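PDB 2Z73: rhodopsin from Todarodes pacificus, which detects dim light through its 11-cis-retinal chromophore, whose photoisomerization activates a G protein that signals to phospholipase C. Local coordinates for residues 187-201 against 277-289. Residues are numbered along the deposited sequence; the frame is centred on the assembly and turned at random.
With RET (retinal), chain D.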
ATOM      1  N   SER A 187     -12.235   6.994  11.678  1.00 48.25           N
ATOM      2  CA  SER A 187     -11.222   7.642  10.852  1.00 50.01           C
ATOM      3  C   SER A 187     -10.875   8.942  11.560  1.00 50.82           C
ATOM      4  O   SER A 187     -11.322   9.166  12.683  1.00 50.56           O
ATOM      5  CB  SER A 187     -11.789   7.938   9.461  1.00 48.96           C
ATOM      6  OG  SER A 187     -10.781   8.442   8.601  1.00 50.61           O
ATOM      7  N   PHE A 188     -10.078   9.796  10.924  1.00 51.61           N
ATOM      8  CA  PHE A 188      -9.732  11.070  11.546  1.00 52.76           C
ATOM      9  C   PHE A 188     -10.860  12.066  11.320  1.00 52.83           C
ATOM     10  O   PHE A 188     -11.770  11.821  10.530  1.00 53.60           O
ATOM     11  CB  PHE A 188      -8.414  11.606  10.989  1.00 54.15           C
ATOM     12  CG  PHE A 188      -8.422  11.851   9.505  1.00 58.01           C
ATOM     13  CD1 PHE A 188      -8.446  13.151   9.000  1.00 59.14           C
ATOM     14  CD2 PHE A 188      -8.379  10.792   8.613  1.00 57.05           C
ATOM     15  CE1 PHE A 188      -8.427  13.394   7.624  1.00 57.20           C
ATOM     16  CE2 PHE A 188      -8.359  11.020   7.235  1.00 57.95           C
ATOM     17  CZ  PHE A 188      -8.384  12.328   6.742  1.00 57.35           C
ATOM     18  N   ASP A 189     -10.813  13.189  12.023  1.00 55.69           N
ATOM     19  CA  ASP A 189     -11.845  14.216  11.894  1.00 55.95           C
ATOM     20  C   ASP A 189     -11.501  15.227  10.791  1.00 56.93           C
ATOM     21  O   ASP A 189     -10.608  16.063  10.953  1.00 56.77           O
ATOM     22  CB  ASP A 189     -12.015  14.929  13.235  1.00 53.69           C
ATOM     23  CG  ASP A 189     -13.224  15.826  13.268  1.00 55.30           C
ATOM     24  OD1 ASP A 189     -13.954  15.891  12.257  1.00 55.01           O
ATOM     25  OD2 ASP A 189     -13.442  16.465  14.316  1.00 57.25           O
ATOM     26  N   TYR A 190     -12.210  15.131   9.668  1.00 56.85           N
ATOM     27  CA  TYR A 190     -11.989  16.030   8.533  1.00 55.12           C
ATOM     28  C   TYR A 190     -13.116  17.050   8.442  1.00 53.71           C
ATOM     29  O   TYR A 190     -13.197  17.822   7.490  1.00 55.32           O
ATOM     30  CB  TYR A 190     -11.894  15.233   7.225  1.00 53.99           C
ATOM     31  CG  TYR A 190     -12.978  14.187   7.050  1.00 54.39           C
ATOM     32  CD1 TYR A 190     -12.666  12.825   7.028  1.00 53.55           C
ATOM     33  CD2 TYR A 190     -14.316  14.555   6.923  1.00 54.63           C
ATOM     34  CE1 TYR A 190     -13.658  11.856   6.884  1.00 51.18           C
ATOM     35  CE2 TYR A 190     -15.316  13.596   6.782  1.00 55.79           C
ATOM     36  CZ  TYR A 190     -14.979  12.245   6.764  1.00 53.09           C
ATOM     37  OH  TYR A 190     -15.965  11.290   6.646  1.00 51.65           O
ATOM     38  N   ILE A 191     -13.979  17.049   9.448  1.00 51.22           N
ATOM     39  CA  ILE A 191     -15.097  17.979   9.490  1.00 50.46           C
ATOM     40  C   ILE A 191     -14.758  19.227  10.323  1.00 53.19           C
ATOM     41  O   ILE A 191     -14.825  20.350   9.825  1.00 52.72           O
ATOM     42  CB  ILE A 191     -16.337  17.284  10.059  1.00 45.71           C
ATOM     43  CG1 ILE A 191     -16.755  16.143   9.123  1.00 44.29           C
ATOM     44  CG2 ILE A 191     -17.447  18.282  10.236  1.00 44.21           C
ATOM     45  CD1 ILE A 191     -17.898  15.293   9.659  1.00 44.47           C
ATOM     46  N   SER A 192     -14.391  19.027  11.585  1.00 53.99           N
ATOM     47  CA  SER A 192     -14.023  20.135  12.460  1.00 55.79           C
ATOM     48  C   SER A 192     -12.983  21.009  11.772  1.00 57.99           C
ATOM     49  O   SER A 192     -12.012  20.501  11.214  1.00 58.24           O
ATOM     50  CB  SER A 192     -13.451  19.604  13.773  1.00 53.55           C
ATOM     51  OG  SER A 192     -14.462  18.974  14.539  1.00 55.36           O
ATOM     52  N   ARG A 193     -13.178  22.325  11.827  1.00 60.17           N
ATOM     53  CA  ARG A 193     -12.267  23.251  11.165  1.00 61.93           C
ATOM     54  C   ARG A 193     -11.418  24.154  12.050  1.00 63.88           C
ATOM     55  O   ARG A 193     -10.958  25.206  11.599  1.00 63.47           O
ATOM     56  CB  ARG A 193     -13.046  24.104  10.180  1.00 58.87           C
ATOM     57  CG  ARG A 193     -13.823  23.285   9.187  1.00 57.91           C
ATOM     58  CD  ARG A 193     -14.354  24.142   8.075  1.00 60.71           C
ATOM     59  NE  ARG A 193     -15.014  23.353   7.042  1.00 62.84           N
ATOM     60  CZ  ARG A 193     -15.508  23.872   5.927  1.00 60.67           C
ATOM     61  NH1 ARG A 193     -16.092  23.095   5.034  1.00 62.49           N
ATOM     62  NH2 ARG A 193     -15.408  25.173   5.708  1.00 61.16           N
ATOM     63  N   ASP A 194     -11.195  23.743  13.297  1.00 65.75           N
ATOM     64  CA  ASP A 194     -10.381  24.536  14.211  1.00 65.29           C
ATOM     65  C   ASP A 194      -8.930  24.482  13.791  1.00 64.83           C
ATOM     66  O   ASP A 194      -8.519  23.598  13.038  1.00 64.38           O
ATOM     67  CB  ASP A 194     -10.504  24.025  15.642  1.00 68.16           C
ATOM     68  CG  ASP A 194     -10.207  22.556  15.753  1.00 69.42           C
ATOM     69  OD1 ASP A 194     -11.146  21.751  15.574  1.00 70.02           O
ATOM     70  OD2 ASP A 194      -9.034  22.212  16.002  1.00 71.17           O
ATOM     71  N   SER A 195      -8.153  25.435  14.289  1.00 66.01           N
ATOM     72  CA  SER A 195      -6.737  25.513  13.963  1.00 67.85           C
ATOM     73  C   SER A 195      -6.057  24.167  14.153  1.00 67.84           C
ATOM     74  O   SER A 195      -5.414  23.651  13.243  1.00 69.78           O
ATOM     75  CB  SER A 195      -6.056  26.565  14.840  1.00 67.68           C
ATOM     76  OG  SER A 195      -4.652  26.537  14.652  1.00 73.05           O
ATOM     77  N   THR A 196      -6.210  23.603  15.344  1.00 67.01           N
ATOM     78  CA  THR A 196      -5.604  22.322  15.672  1.00 65.95           C
ATOM     79  C   THR A 196      -5.916  21.240  14.643  1.00 61.89           C
ATOM     80  O   THR A 196      -5.014  20.694  14.019  1.00 59.03           O
ATOM     81  CB  THR A 196      -6.083  21.822  17.054  1.00 68.36           C
ATOM     82  OG1 THR A 196      -5.851  22.840  18.034  1.00 67.87           O
ATOM     83  CG2 THR A 196      -5.327  20.548  17.452  1.00 70.45           C
ATOM     84  N   THR A 197      -7.199  20.937  14.477  1.00 59.63           N
ATOM     85  CA  THR A 197      -7.626  19.905  13.541  1.00 59.43           C
ATOM     86  C   THR A 197      -7.124  20.129  12.123  1.00 60.97           C
ATOM     87  O   THR A 197      -6.645  19.195  11.467  1.00 62.35           O
ATOM     88  CB  THR A 197      -9.157  19.792  13.478  1.00 58.34           C
ATOM     89  OG1 THR A 197      -9.692  19.618  14.801  1.00 52.20           O
ATOM     90  CG2 THR A 197      -9.550  18.604  12.608  1.00 56.23           C
ATOM     91  N   ARG A 198      -7.224  21.366  11.648  1.00 59.84           N
ATOM     92  CA  ARG A 198      -6.806  21.692  10.287  1.00 57.41           C
ATOM     93  C   ARG A 198      -5.320  21.532  10.041  1.00 55.12           C
ATOM     94  O   ARG A 198      -4.914  21.124   8.952  1.00 56.10           O
ATOM     95  CB  ARG A 198      -7.244  23.117   9.930  1.00 61.97           C
ATOM     96  CG  ARG A 198      -6.870  23.552   8.524  1.00 63.88           C
ATOM     97  CD  ARG A 198      -7.623  24.806   8.112  1.00 62.46           C
ATOM     98  NE  ARG A 198      -9.006  24.513   7.744  1.00 65.36           N
ATOM     99  CZ  ARG A 198      -9.889  25.432   7.362  1.00 66.45           C
ATOM    100  NH1 ARG A 198      -9.530  26.705   7.304  1.00 68.24           N
ATOM    101  NH2 ARG A 198     -11.124  25.077   7.027  1.00 64.37           N
ATOM    102  N   SER A 199      -4.500  21.849  11.038  1.00 56.04           N
ATOM    103  CA  SER A 199      -3.050  21.712  10.889  1.00 57.66           C
ATOM    104  C   SER A 199      -2.678  20.237  10.797  1.00 58.01           C
ATOM    105  O   SER A 199      -1.818  19.848   9.998  1.00 58.38           O
ATOM    106  CB  SER A 199      -2.313  22.365  12.069  1.00 59.06           C
ATOM    107  OG  SER A 199      -2.795  21.905  13.318  1.00 61.14           O
ATOM    108  N   ASN A 200      -3.331  19.414  11.610  1.00 57.66           N
ATOM    109  CA  ASN A 200      -3.063  17.986  11.591  1.00 57.45           C
ATOM    110  C   ASN A 200      -3.484  17.404  10.247  1.00 55.99           C
ATOM    111  O   ASN A 200      -2.807  16.534   9.706  1.00 57.14           O
ATOM    112  CB  ASN A 200      -3.799  17.284  12.727  1.00 57.73           C
ATOM    113  CG  ASN A 200      -3.428  15.820  12.833  1.00 56.35           C
ATOM    114  OD1 ASN A 200      -4.250  14.939  12.582  1.00 57.07           O
ATOM    115  ND2 ASN A 200      -2.179  15.554  13.205  1.00 53.83           N
ATOM    116  N   ILE A 201      -4.599  17.879   9.703  1.00 53.48           N
ATOM    117  CA  ILE A 201      -5.039  17.396   8.395  1.00 52.54           C
ATOM    118  C   ILE A 201      -3.996  17.797   7.361  1.00 54.63           C
ATOM    119  O   ILE A 201      -3.523  16.969   6.586  1.00 55.05           O
ATOM    120  CB  ILE A 201      -6.387  18.008   7.967  1.00 50.63           C
ATOM    121  CG1 ILE A 201      -7.512  17.449   8.831  1.00 48.29           C
ATOM    122  CG2 ILE A 201      -6.635  17.723   6.499  1.00 48.57           C
ATOM    123  CD1 ILE A 201      -8.868  17.976   8.487  1.00 46.45           C
ATOM    124  N   TYR A 277     -11.328   9.252  -1.630  1.00 43.69           N
ATOM    125  CA  TYR A 277     -11.658   9.512  -0.230  1.00 40.59           C
ATOM    126  C   TYR A 277     -10.932  10.753   0.243  1.00 39.48           C
ATOM    127  O   TYR A 277     -11.513  11.610   0.913  1.00 40.60           O
ATOM    128  CB  TYR A 277     -11.271   8.309   0.645  1.00 39.95           C
ATOM    129  CG  TYR A 277     -11.586   8.455   2.123  1.00 37.17           C
ATOM    130  CD1 TYR A 277     -10.577   8.701   3.060  1.00 32.71           C
ATOM    131  CD2 TYR A 277     -12.903   8.375   2.578  1.00 37.72           C
ATOM    132  CE1 TYR A 277     -10.872   8.866   4.412  1.00 32.86           C
ATOM    133  CE2 TYR A 277     -13.219   8.537   3.929  1.00 36.49           C
ATOM    134  CZ  TYR A 277     -12.202   8.781   4.841  1.00 38.60           C
ATOM    135  OH  TYR A 277     -12.530   8.921   6.179  1.00 34.90           O
ATOM    136  N   ALA A 278      -9.660  10.856  -0.109  1.00 37.69           N
ATOM    137  CA  ALA A 278      -8.870  12.011   0.290  1.00 41.15           C
ATOM    138  C   ALA A 278      -9.593  13.282  -0.138  1.00 43.71           C
ATOM    139  O   ALA A 278      -9.763  14.210   0.654  1.00 47.06           O
ATOM    140  CB  ALA A 278      -7.496  11.952  -0.351  1.00 37.53           C
ATOM    141  N   VAL A 279     -10.031  13.301  -1.394  1.00 46.04           N
ATOM    142  CA  VAL A 279     -10.724  14.447  -1.951  1.00 46.11           C
ATOM    143  C   VAL A 279     -11.987  14.763  -1.157  1.00 49.86           C
ATOM    144  O   VAL A 279     -12.174  15.897  -0.712  1.00 50.48           O
ATOM    145  CB  VAL A 279     -11.062  14.209  -3.452  1.00 46.56           C
ATOM    146  CG1 VAL A 279     -12.073  15.227  -3.953  1.00 47.51           C
ATOM    147  CG2 VAL A 279      -9.787  14.328  -4.285  1.00 43.07           C
ATOM    148  N   VAL A 280     -12.849  13.768  -0.966  1.00 50.87           N
ATOM    149  CA  VAL A 280     -14.075  13.986  -0.217  1.00 51.97           C
ATOM    150  C   VAL A 280     -13.774  14.554   1.157  1.00 54.80           C
ATOM    151  O   VAL A 280     -14.563  15.319   1.708  1.00 54.77           O
ATOM    152  CB  VAL A 280     -14.861  12.695  -0.010  1.00 52.48           C
ATOM    153  CG1 VAL A 280     -16.115  12.976   0.831  1.00 49.72           C
ATOM    154  CG2 VAL A 280     -15.230  12.097  -1.359  1.00 54.39           C
ATOM    155  N   ALA A 281     -12.636  14.168   1.720  1.00 57.34           N
ATOM    156  CA  ALA A 281     -12.261  14.660   3.038  1.00 58.88           C
ATOM    157  C   ALA A 281     -11.982  16.150   2.935  1.00 59.05           C
ATOM    158  O   ALA A 281     -12.500  16.951   3.715  1.00 58.95           O
ATOM    159  CB  ALA A 281     -11.025  13.928   3.540  1.00 60.67           C
ATOM    160  N   LEU A 282     -11.161  16.515   1.957  1.00 59.58           N
ATOM    161  CA  LEU A 282     -10.799  17.909   1.745  1.00 58.32           C
ATOM    162  C   LEU A 282     -12.001  18.808   1.531  1.00 58.18           C
ATOM    163  O   LEU A 282     -12.016  19.940   2.004  1.00 59.24           O
ATOM    164  CB  LEU A 282      -9.834  18.024   0.565  1.00 54.59           C
ATOM    165  CG  LEU A 282      -8.416  17.608   0.948  1.00 52.81           C
ATOM    166  CD1 LEU A 282      -7.508  17.666  -0.266  1.00 49.90           C
ATOM    167  CD2 LEU A 282      -7.903  18.516   2.060  1.00 47.48           C
ATOM    168  N   LEU A 283     -13.006  18.311   0.819  1.00 58.38           N
ATOM    169  CA  LEU A 283     -14.211  19.096   0.582  1.00 58.25           C
ATOM    170  C   LEU A 283     -14.871  19.383   1.922  1.00 59.63           C
ATOM    171  O   LEU A 283     -15.323  20.492   2.182  1.00 60.87           O
ATOM    172  CB  LEU A 283     -15.196  18.329  -0.312  1.00 57.42           C
ATOM    173  CG  LEU A 283     -15.035  18.411  -1.831  1.00 57.97           C
ATOM    174  CD1 LEU A 283     -13.591  18.131  -2.250  1.00 57.70           C
ATOM    175  CD2 LEU A 283     -15.982  17.414  -2.468  1.00 57.55           C
ATOM    176  N   ALA A 284     -14.908  18.369   2.778  1.00 61.03           N
ATOM    177  CA  ALA A 284     -15.524  18.504   4.088  1.00 60.44           C
ATOM    178  C   ALA A 284     -14.768  19.486   4.972  1.00 60.65           C
ATOM    179  O   ALA A 284     -15.353  20.118   5.850  1.00 60.68           O
ATOM    180  CB  ALA A 284     -15.602  17.141   4.764  1.00 58.67           C
ATOM    181  N   GLN A 285     -13.470  19.625   4.739  1.00 60.25           N
ATOM    182  CA  GLN A 285     -12.661  20.518   5.555  1.00 60.27           C
ATOM    183  C   GLN A 285     -12.452  21.893   4.929  1.00 61.44           C
ATOM    184  O   GLN A 285     -12.109  22.857   5.631  1.00 60.87           O
ATOM    185  CB  GLN A 285     -11.300  19.866   5.824  1.00 58.85           C
ATOM    186  CG  GLN A 285     -10.286  20.743   6.552  1.00 57.59           C
ATOM    187  CD  GLN A 285     -10.664  21.009   7.995  1.00 56.24           C
ATOM    188  OE1 GLN A 285      -9.959  21.721   8.708  1.00 54.63           O
ATOM    189  NE2 GLN A 285     -11.773  20.436   8.432  1.00 55.28           N
ATOM    190  N   PHE A 286     -12.662  21.995   3.618  1.00 60.65           N
ATOM    191  CA  PHE A 286     -12.457  23.262   2.922  1.00 59.02           C
ATOM    192  C   PHE A 286     -13.571  23.682   1.977  1.00 57.80           C
ATOM    193  O   PHE A 286     -13.643  24.849   1.602  1.00 58.07           O
ATOM    194  CB  PHE A 286     -11.155  23.211   2.131  1.00 59.34           C
ATOM    195  CG  PHE A 286      -9.926  23.115   2.982  1.00 59.01           C
ATOM    196  CD1 PHE A 286      -9.013  22.089   2.782  1.00 57.97           C
ATOM    197  CD2 PHE A 286      -9.653  24.078   3.948  1.00 58.96           C
ATOM    198  CE1 PHE A 286      -7.847  22.024   3.524  1.00 57.38           C
ATOM    199  CE2 PHE A 286      -8.485  24.021   4.697  1.00 56.93           C
ATOM    200  CZ  PHE A 286      -7.579  22.991   4.483  1.00 58.60           C
ATOM    201  N   GLY A 287     -14.430  22.746   1.590  1.00 56.72           N
ATOM    202  CA  GLY A 287     -15.499  23.083   0.669  1.00 55.97           C
ATOM    203  C   GLY A 287     -16.912  22.884   1.183  1.00 56.88           C
ATOM    204  O   GLY A 287     -17.171  23.013   2.380  1.00 57.32           O
ATOM    205  N   PRO A 288     -17.862  22.582   0.283  1.00 56.69           N
ATOM    206  CA  PRO A 288     -19.272  22.359   0.614  1.00 56.83           C
ATOM    207  C   PRO A 288     -19.511  21.107   1.458  1.00 58.51           C
ATOM    208  O   PRO A 288     -19.679  20.007   0.923  1.00 59.93           O
ATOM    209  CB  PRO A 288     -19.935  22.239  -0.757  1.00 55.34           C
ATOM    210  CG  PRO A 288     -19.039  23.027  -1.645  1.00 57.88           C
ATOM    211  CD  PRO A 288     -17.675  22.626  -1.175  1.00 56.45           C
ATOM    212  N   LEU A 289     -19.539  21.266   2.777  1.00 57.92           N
ATOM    213  CA  LEU A 289     -19.779  20.123   3.642  1.00 58.17           C
ATOM    214  C   LEU A 289     -21.085  19.445   3.259  1.00 58.81           C
ATOM    215  O   LEU A 289     -21.278  18.271   3.550  1.00 59.24           O
ATOM    216  CB  LEU A 289     -19.858  20.555   5.107  1.00 59.77           C
ATOM    217  CG  LEU A 289     -20.203  19.456   6.133  1.00 59.15           C
ATOM    218  CD1 LEU A 289     -19.033  18.467   6.253  1.00 57.85           C
ATOM    219  CD2 LEU A 289     -20.502  20.093   7.486  1.00 55.10           C
TER
HETATM  220  C1  RET D1000      -5.062  10.805   3.386  1.00 54.64           C
HETATM  221  C2  RET D1000      -4.738  10.900   1.868  1.00 56.03           C
HETATM  222  C3  RET D1000      -4.574   9.573   1.146  1.00 59.21           C
HETATM  223  C4  RET D1000      -3.593   8.625   1.859  1.00 58.46           C
HETATM  224  C5  RET D1000      -3.858   8.516   3.362  1.00 58.59           C
HETATM  225  C6  RET D1000      -4.522   9.484   4.072  1.00 57.36           C
HETATM  226  C7  RET D1000      -4.794   9.358   5.564  1.00 56.24           C
HETATM  227  C8  RET D1000      -5.718   8.469   6.136  1.00 54.05           C
HETATM  228  C9  RET D1000      -6.055   8.162   7.533  1.00 52.16           C
HETATM  229  C10 RET D1000      -6.994   7.214   7.649  1.00 49.84           C
HETATM  230  C11 RET D1000      -7.566   6.573   8.813  1.00 47.63           C
HETATM  231  C12 RET D1000      -8.532   5.605   8.850  1.00 49.35           C
HETATM  232  C13 RET D1000      -9.427   4.949   7.820  1.00 46.46           C
HETATM  233  C14 RET D1000     -10.248   3.918   8.186  1.00 41.26           C
HETATM  234  C15 RET D1000     -11.158   3.242   7.254  1.00 39.18           C
HETATM  235  C16 RET D1000      -4.507  12.041   4.094  1.00 52.61           C
HETATM  236  C17 RET D1000      -6.618  10.923   3.489  1.00 51.45           C
HETATM  237  C18 RET D1000      -3.295   7.222   3.889  1.00 58.95           C
HETATM  238  C19 RET D1000      -5.339   8.857   8.674  1.00 49.13           C
HETATM  239  C20 RET D1000      -9.357   5.504   6.380  1.00 45.59           C
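Arg198 and Gln285 join the extracellular ends of transmembrane helices 5 and 6 in a seven-transmembrane opsin and illustrate how arginine side chains can bind backbone carbonyls in the last turn of a helix and just beyond it. Arg198 binds side-on: NE donates to Gln285 OE1 (3.1 Å), while NH2 reaches Gln285 O (2.8 Å) nearly along the C=O axis. With CG anti to the backbone N (chi1 -179°) and a bend at chi3, its guanidinium has Phe286 CE2 over one face, the two planes 44° apart. Replacing Arg198 with alanine is likely to deprive Gln285 OE1 and O of these donors and to uncover the Phe286 ring on that side. From the loop, the extended Arg193 sends NH1 in the plane of its guanidinium to Ala284 O and Gly287 O (2.9 Å). The buried Gln285 amide uses NE2 to tie down that loop as well, donating to Ser192 O (2.8 Å) and Tyr190 O.

Apolar contacts continue inward: Ile201 CD1 rests on Gln285 CD, and Ala281 CA lies over one face of the Tyr190 ring, while CD2 of Tyr190 meets Ala284 CB (3.6 Å). Phe188 CZ touches Ala281 CB, and its CD2 meets the retinal methyl C19 (3.6 Å).

Hydroxyl contacts lie on the retinal side. Tyr190 OH and Tyr277 OH are both hydrogen-bonded to Glu180 OE1, and Ser187 OG donates to Tyr277 OH at 3.0 Å, near the plane of the Tyr277 ring.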